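Local coordinates for DspB (Aggregatibacter actinomycetemcomitans, PDB 1YHT), which probably hydrolyses terminal beta-linked N-acetylhexosamine residues of the biofilm polysaccharide, releasing cells from the biofilm, as a family 20 glycoside hydrolase, at residues A[32-36]-A[99-103]; A[24-28]-A[52-58]. Numbering follows the deposited sequence.

Interaction 1: A[32-36]-A[99-103]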
loop_
_atom_site.group_PDB
_atom_site.type_symbol
_atom_site.label_atom_id
_atom_site.label_comp_id
_atom_site.label_asym_id
_atom_site.label_seq_id
_atom_site.Cartn_x
_atom_site.Cartn_y
_atom_site.Cartn_z
ATOM N N PRO A 32 5.709 -12.259 -12.557
ATOM C CA PRO A 32 7.000 -11.551 -12.589
ATOM C C PRO A 32 7.284 -10.737 -13.860
ATOM O O PRO A 32 7.753 -9.598 -13.787
ATOM C CB PRO A 32 8.015 -12.692 -12.435
ATOM C CG PRO A 32 7.304 -13.684 -11.591
ATOM C CD PRO A 32 5.860 -13.633 -12.033
ATOM N N GLU A 33 6.960 -11.307 -15.010
ATOM C CA GLU A 33 7.128 -10.614 -16.294
ATOM C C GLU A 33 6.399 -9.269 -16.343
ATOM O O GLU A 33 6.957 -8.278 -16.760
ATOM C CB GLU A 33 6.659 -11.497 -17.459
ATOM C CG GLU A 33 7.682 -12.523 -17.939
ATOM C CD GLU A 33 8.834 -11.952 -18.751
ATOM O OE1 GLU A 33 8.695 -10.811 -19.247
ATOM O OE2 GLU A 33 9.889 -12.658 -18.866
ATOM N N VAL A 34 5.145 -9.266 -15.931
ATOM C CA VAL A 34 4.320 -8.071 -15.925
ATOM C C VAL A 34 4.791 -7.086 -14.866
ATOM O O VAL A 34 4.809 -5.884 -15.107
ATOM C CB VAL A 34 2.849 -8.423 -15.745
ATOM C CG1 VAL A 34 2.019 -7.189 -15.516
ATOM C CG2 VAL A 34 2.321 -9.251 -16.966
ATOM N N ILE A 35 5.213 -7.582 -13.696
ATOM C CA ILE A 35 5.788 -6.714 -12.677
ATOM C C ILE A 35 7.036 -6.002 -13.200
ATOM O O ILE A 35 7.222 -4.797 -12.977
ATOM C CB ILE A 35 6.080 -7.492 -11.391
ATOM C CG1 ILE A 35 4.726 -7.870 -10.702
ATOM C CG2 ILE A 35 6.900 -6.618 -10.444
ATOM C CD1 ILE A 35 4.834 -8.770 -9.512
ATOM N N LYS A 36 7.880 -6.729 -13.912
ATOM C CA LYS A 36 9.033 -6.131 -14.581
ATOM C C LYS A 36 8.649 -5.073 -15.639
ATOM O O LYS A 36 9.367 -4.089 -15.790
ATOM C CB LYS A 36 9.908 -7.195 -15.225
ATOM C CG LYS A 36 10.742 -7.994 -14.246
ATOM C CD LYS A 36 11.328 -9.210 -14.941
ATOM C CE LYS A 36 12.234 -10.032 -14.014
ATOM N NZ LYS A 36 13.080 -10.921 -14.830
ATOM N N ASP A 99 14.519 -12.505 -8.457
ATOM C CA ASP A 99 14.539 -12.089 -9.849
ATOM C C ASP A 99 13.951 -10.628 -10.025
ATOM O O ASP A 99 14.565 -9.763 -10.667
ATOM C CB ASP A 99 13.749 -13.108 -10.690
ATOM C CG ASP A 99 13.721 -12.759 -12.200
ATOM O OD1 ASP A 99 14.713 -12.240 -12.716
ATOM O OD2 ASP A 99 12.688 -13.001 -12.853
ATOM N N ILE A 100 12.822 -10.348 -9.377
ATOM C CA ILE A 100 12.208 -9.008 -9.440
ATOM C C ILE A 100 13.122 -7.960 -8.775
ATOM O O ILE A 100 13.257 -6.872 -9.298
ATOM C CB ILE A 100 10.806 -9.024 -8.786
ATOM C CG1 ILE A 100 9.858 -9.879 -9.649
ATOM C CG2 ILE A 100 10.223 -7.608 -8.608
ATOM C CD1 ILE A 100 8.610 -10.358 -8.936
ATOM N N LYS A 101 13.705 -8.320 -7.622
ATOM C CA LYS A 101 14.574 -7.457 -6.839
ATOM C C LYS A 101 15.782 -7.026 -7.640
ATOM O O LYS A 101 16.097 -5.829 -7.694
ATOM C CB LYS A 101 15.045 -8.180 -5.567
ATOM C CG LYS A 101 13.961 -8.349 -4.497
ATOM C CD LYS A 101 14.302 -9.388 -3.436
ATOM C CE LYS A 101 15.723 -9.284 -2.865
ATOM N NZ LYS A 101 16.070 -10.521 -2.024
ATOM N N ALA A 102 16.464 -8.005 -8.245
ATOM C CA ALA A 102 17.614 -7.740 -9.136
ATOM C C ALA A 102 17.231 -6.787 -10.293
ATOM O O ALA A 102 17.942 -5.828 -10.609
ATOM C CB ALA A 102 18.219 -9.076 -9.655
ATOM N N TYR A 103 16.066 -7.008 -10.873
ATOM C CA TYR A 103 15.649 -6.254 -12.023
ATOM C C TYR A 103 15.379 -4.802 -11.576
ATOM O O TYR A 103 15.885 -3.848 -12.209
ATOM C CB TYR A 103 14.430 -6.908 -12.651
ATOM C CG TYR A 103 14.088 -6.333 -13.978
ATOM C CD1 TYR A 103 14.768 -6.754 -15.114
ATOM C CD2 TYR A 103 13.100 -5.344 -14.116
ATOM C CE1 TYR A 103 14.490 -6.179 -16.384
ATOM C CE2 TYR A 103 12.820 -4.786 -15.350
ATOM C CZ TYR A 103 13.535 -5.193 -16.485
ATOM O OH TYR A 103 13.255 -4.645 -17.732
#
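Two outer helices of the TIM barrel lie side by side here: the first turn of helix 32-44 against the middle of helix 94-106. They follow barrel strands 18-24 and 49-53, and the two short segments run nearly parallel, 16° apart with their axes 10.3 Å from each other, as neighbouring helices of a beta/alpha barrel do. Lys36 carries the polar part of the contact. Its extended side chain reaches across the groove, and NZ gives a hydrogen bond to Asp99 OD2 at 2.9 Å and a weak one to Asp99 OD1 at 3.0 Å, so the ammonium group is held by both oxygens of one carboxylate in a salt bridge. Tyr103, one turn on from Asp99, lies beneath the aliphatic part of the same lysine; its hydroxyl is satisfied by Asp40, one turn further along helix 32-44, which gives the two helices a second polar tie. The helical backbones look after their own groups: Lys36 N donates to Pro32 O at 2.9 Å and Tyr103 N to Asp99 O at 3.1 Å. Pro32 itself has no amide hydrogen to give, and Val34 N, in the first turn, is met by the hydroxyl of Ser31. Deeper between the helices the contact is apolar. Ile35 CG2 packs on Ile100 CG2 at 3.9 Å, Pro32 CB lies 4.2 Å from Ile100 CD1, and Leu92 covers both Pro32 and Ile35. Over the face of the Tyr103 ring, a CH-pi contact places Lys36 CG 3.9 Å from the ring centroid, 26° off its normal.

Interaction 2: A[24-28]-A[52-58]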
loop_
_atom_site.group_PDB
_atom_site.type_symbol
_atom_site.label_atom_id
_atom_site.label_comp_id
_atom_site.label_asym_id
_atom_site.label_seq_id
_atom_site.Cartn_x
_atom_site.Cartn_y
_atom_site.Cartn_z
ATOM N N ASP A 24 -1.382 -3.273 -6.183
ATOM C CA ASP A 24 -2.105 -4.174 -5.288
ATOM C C ASP A 24 -2.094 -5.552 -5.927
ATOM O O ASP A 24 -2.851 -5.843 -6.841
ATOM C CB ASP A 24 -3.514 -3.651 -5.040
ATOM C CG ASP A 24 -4.452 -4.676 -4.424
ATOM O OD1 ASP A 24 -4.024 -5.721 -3.862
ATOM O OD2 ASP A 24 -5.679 -4.406 -4.484
ATOM N N ILE A 25 -1.198 -6.381 -5.419
ATOM C CA ILE A 25 -1.091 -7.742 -5.876
ATOM C C ILE A 25 -1.840 -8.686 -4.953
ATOM O O ILE A 25 -1.842 -9.853 -5.198
ATOM C CB ILE A 25 0.378 -8.200 -6.106
ATOM C CG1 ILE A 25 1.204 -8.281 -4.819
ATOM C CG2 ILE A 25 1.055 -7.268 -7.161
ATOM C CD1 ILE A 25 2.544 -8.851 -5.051
ATOM N N ALA A 26 -2.512 -8.161 -3.931
ATOM C CA ALA A 26 -3.288 -8.994 -3.020
ATOM C C ALA A 26 -4.652 -9.334 -3.602
ATOM O O ALA A 26 -5.144 -10.443 -3.439
ATOM C CB ALA A 26 -3.455 -8.287 -1.675
ATOM N N ARG A 27 -5.289 -8.355 -4.217
ATOM C CA ARG A 27 -6.611 -8.533 -4.839
ATOM C C ARG A 27 -6.553 -9.070 -6.278
ATOM O O ARG A 27 -7.556 -9.564 -6.782
ATOM C CB ARG A 27 -7.363 -7.204 -4.869
ATOM C CG ARG A 27 -8.014 -6.808 -3.531
ATOM C CD ARG A 27 -7.027 -6.641 -2.364
ATOM N NE ARG A 27 -7.766 -5.964 -1.296
ATOM C CZ ARG A 27 -7.954 -4.659 -1.222
ATOM N NH1 ARG A 27 -7.352 -3.858 -2.076
ATOM N NH2 ARG A 27 -8.727 -4.149 -0.263
ATOM N N HIS A 28 -5.437 -8.835 -6.964
ATOM C CA HIS A 28 -5.228 -9.356 -8.324
ATOM C C HIS A 28 -3.729 -9.681 -8.502
ATOM O O HIS A 28 -2.890 -8.848 -8.181
ATOM C CB HIS A 28 -5.623 -8.345 -9.394
ATOM C CG HIS A 28 -5.766 -8.961 -10.760
ATOM N ND1 HIS A 28 -4.685 -9.238 -11.577
ATOM C CD2 HIS A 28 -6.853 -9.428 -11.408
ATOM C CE1 HIS A 28 -5.115 -9.818 -12.689
ATOM N NE2 HIS A 28 -6.427 -9.943 -12.609
ATOM N N LEU A 52 4.606 -2.132 -3.113
ATOM C CA LEU A 52 4.012 -3.452 -3.340
ATOM C C LEU A 52 3.050 -3.801 -2.249
ATOM O O LEU A 52 3.459 -4.207 -1.141
ATOM C CB LEU A 52 5.071 -4.527 -3.433
ATOM C CG LEU A 52 4.624 -5.799 -4.163
ATOM C CD1 LEU A 52 4.348 -5.522 -5.668
ATOM C CD2 LEU A 52 5.643 -6.924 -4.008
ATOM N N HIS A 53 1.760 -3.662 -2.579
ATOM C CA HIS A 53 0.656 -3.976 -1.650
ATOM C C HIS A 53 0.284 -5.435 -1.856
ATOM O O HIS A 53 -0.644 -5.732 -2.606
ATOM C CB HIS A 53 -0.522 -3.015 -1.925
ATOM C CG HIS A 53 -1.637 -3.106 -0.919
ATOM N ND1 HIS A 53 -1.727 -2.270 0.176
ATOM C CD2 HIS A 53 -2.713 -3.923 -0.858
ATOM C CE1 HIS A 53 -2.810 -2.583 0.873
ATOM N NE2 HIS A 53 -3.427 -3.586 0.264
ATOM N N PHE A 54 1.019 -6.332 -1.187
ATOM C CA PHE A 54 0.932 -7.807 -1.378
ATOM C C PHE A 54 0.086 -8.537 -0.339
ATOM O O PHE A 54 -0.120 -9.746 -0.453
ATOM C CB PHE A 54 2.347 -8.467 -1.431
ATOM C CG PHE A 54 3.149 -8.305 -0.168
ATOM C CD1 PHE A 54 2.973 -9.167 0.911
ATOM C CD2 PHE A 54 4.064 -7.294 -0.053
ATOM C CE1 PHE A 54 3.672 -8.983 2.066
ATOM C CE2 PHE A 54 4.761 -7.124 1.108
ATOM C CZ PHE A 54 4.571 -7.979 2.162
ATOM N N SER A 55 -0.409 -7.796 0.665
ATOM C CA SER A 55 -1.129 -8.403 1.780
ATOM C C SER A 55 -2.444 -7.597 2.035
ATOM O O SER A 55 -2.412 -6.377 2.247
ATOM C CB SER A 55 -0.246 -8.426 3.015
ATOM O OG SER A 55 -0.952 -8.890 4.164
ATOM N N ASP A 56 -3.577 -8.287 1.992
ATOM C CA ASP A 56 -4.859 -7.644 2.293
ATOM C C ASP A 56 -5.832 -8.733 2.734
ATOM O O ASP A 56 -5.406 -9.815 3.087
ATOM C CB ASP A 56 -5.386 -6.814 1.094
ATOM C CG ASP A 56 -6.145 -5.557 1.534
ATOM O OD1 ASP A 56 -7.249 -5.746 2.129
ATOM O OD2 ASP A 56 -5.645 -4.375 1.333
ATOM N N HIS A 57 -7.133 -8.477 2.695
ATOM C CA HIS A 57 -8.088 -9.490 3.106
ATOM C C HIS A 57 -8.095 -10.739 2.225
ATOM O O HIS A 57 -8.155 -11.850 2.735
ATOM C CB HIS A 57 -9.508 -8.936 3.117
ATOM C CG HIS A 57 -9.701 -7.772 4.015
ATOM N ND1 HIS A 57 -9.618 -7.880 5.383
ATOM C CD2 HIS A 57 -10.095 -6.505 3.757
ATOM C CE1 HIS A 57 -9.923 -6.719 5.930
ATOM N NE2 HIS A 57 -10.229 -5.869 4.971
ATOM N N GLU A 58 -7.920 -10.552 0.926
ATOM C CA GLU A 58 -8.181 -11.594 -0.038
ATOM C C GLU A 58 -6.977 -12.535 -0.201
ATOM O O GLU A 58 -7.163 -13.716 -0.534
ATOM C CB GLU A 58 -8.532 -10.984 -1.400
ATOM C CG GLU A 58 -9.866 -10.232 -1.473
ATOM C CD GLU A 58 -9.799 -8.831 -0.924
ATOM O OE1 GLU A 58 -8.760 -8.418 -0.387
ATOM O OE2 GLU A 58 -10.807 -8.125 -1.019
HETATM O O HOH W 1 -10.879 -6.005 0.529
#
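A salt-bridge network of Asp24, Arg27, Asp56 and Glu58 lies at the C-terminal ends of two adjacent strands, the end where TIM barrels carry their active sites. Arg27 NE donates to Glu58 OE1 at 2.8 Å, its NH2 pairs with Asp56 OD1 at 3.2 Å, and its NH1 bonds Asp24 OD2 at 3.0 Å. A water links Arg27 NH2 (3.0 Å) to Glu58 OE2 (2.6 Å). A bound glycerol, probably from the crystallisation liquor, is weakly hydrogen-bonded to NH1. Beneath the charges, strands 18-24 and 49-53 of the parallel barrel pair up: Asp24 bridges His53, and Ile25 N donates to His53 O at 2.9 Å. Here the first strand gives way to loop. Asp24 OD1 accepts from Ala26 N, an Asx turn, and from Arg27 N, both at 2.9 Å, bending the chain so that Ala26 CB packs 3.7 Å from Asp56 CB. His53 and Asp56 form a His-carboxylate pair, NE2 to OD2 2.6 Å; Glu114 takes the other ring nitrogen, and Trp330 meets the ring edge-to-face. Away from the charged groups, Ile25 CD1 touches Leu52 CD2 at 3.8 Å, and Ile25 CG1 lies 3.6 Å from Phe54 CB.

Interactions 1 and 2 tie together the same two successive beta/alpha units of the barrel at different depths. Interaction 2 joins strands 18-24 and 49-53 and the loops that leave them; interaction 1 joins the helices that follow, 32-44 and 94-106. The chain alternates between them, as 24-28 runs on to 32-36, and 52-58 comes before 99-103. Their centres are about 17 Å apart, and beyond this adjacency in sequence they do not touch. Interaction 2 lies near the middle of the chain, its centre about 8 Å from the chain centre, with a glycerol about 3 Å from the Arg27 side chain; interaction 1 is outer packing, about 18 Å from the chain centre.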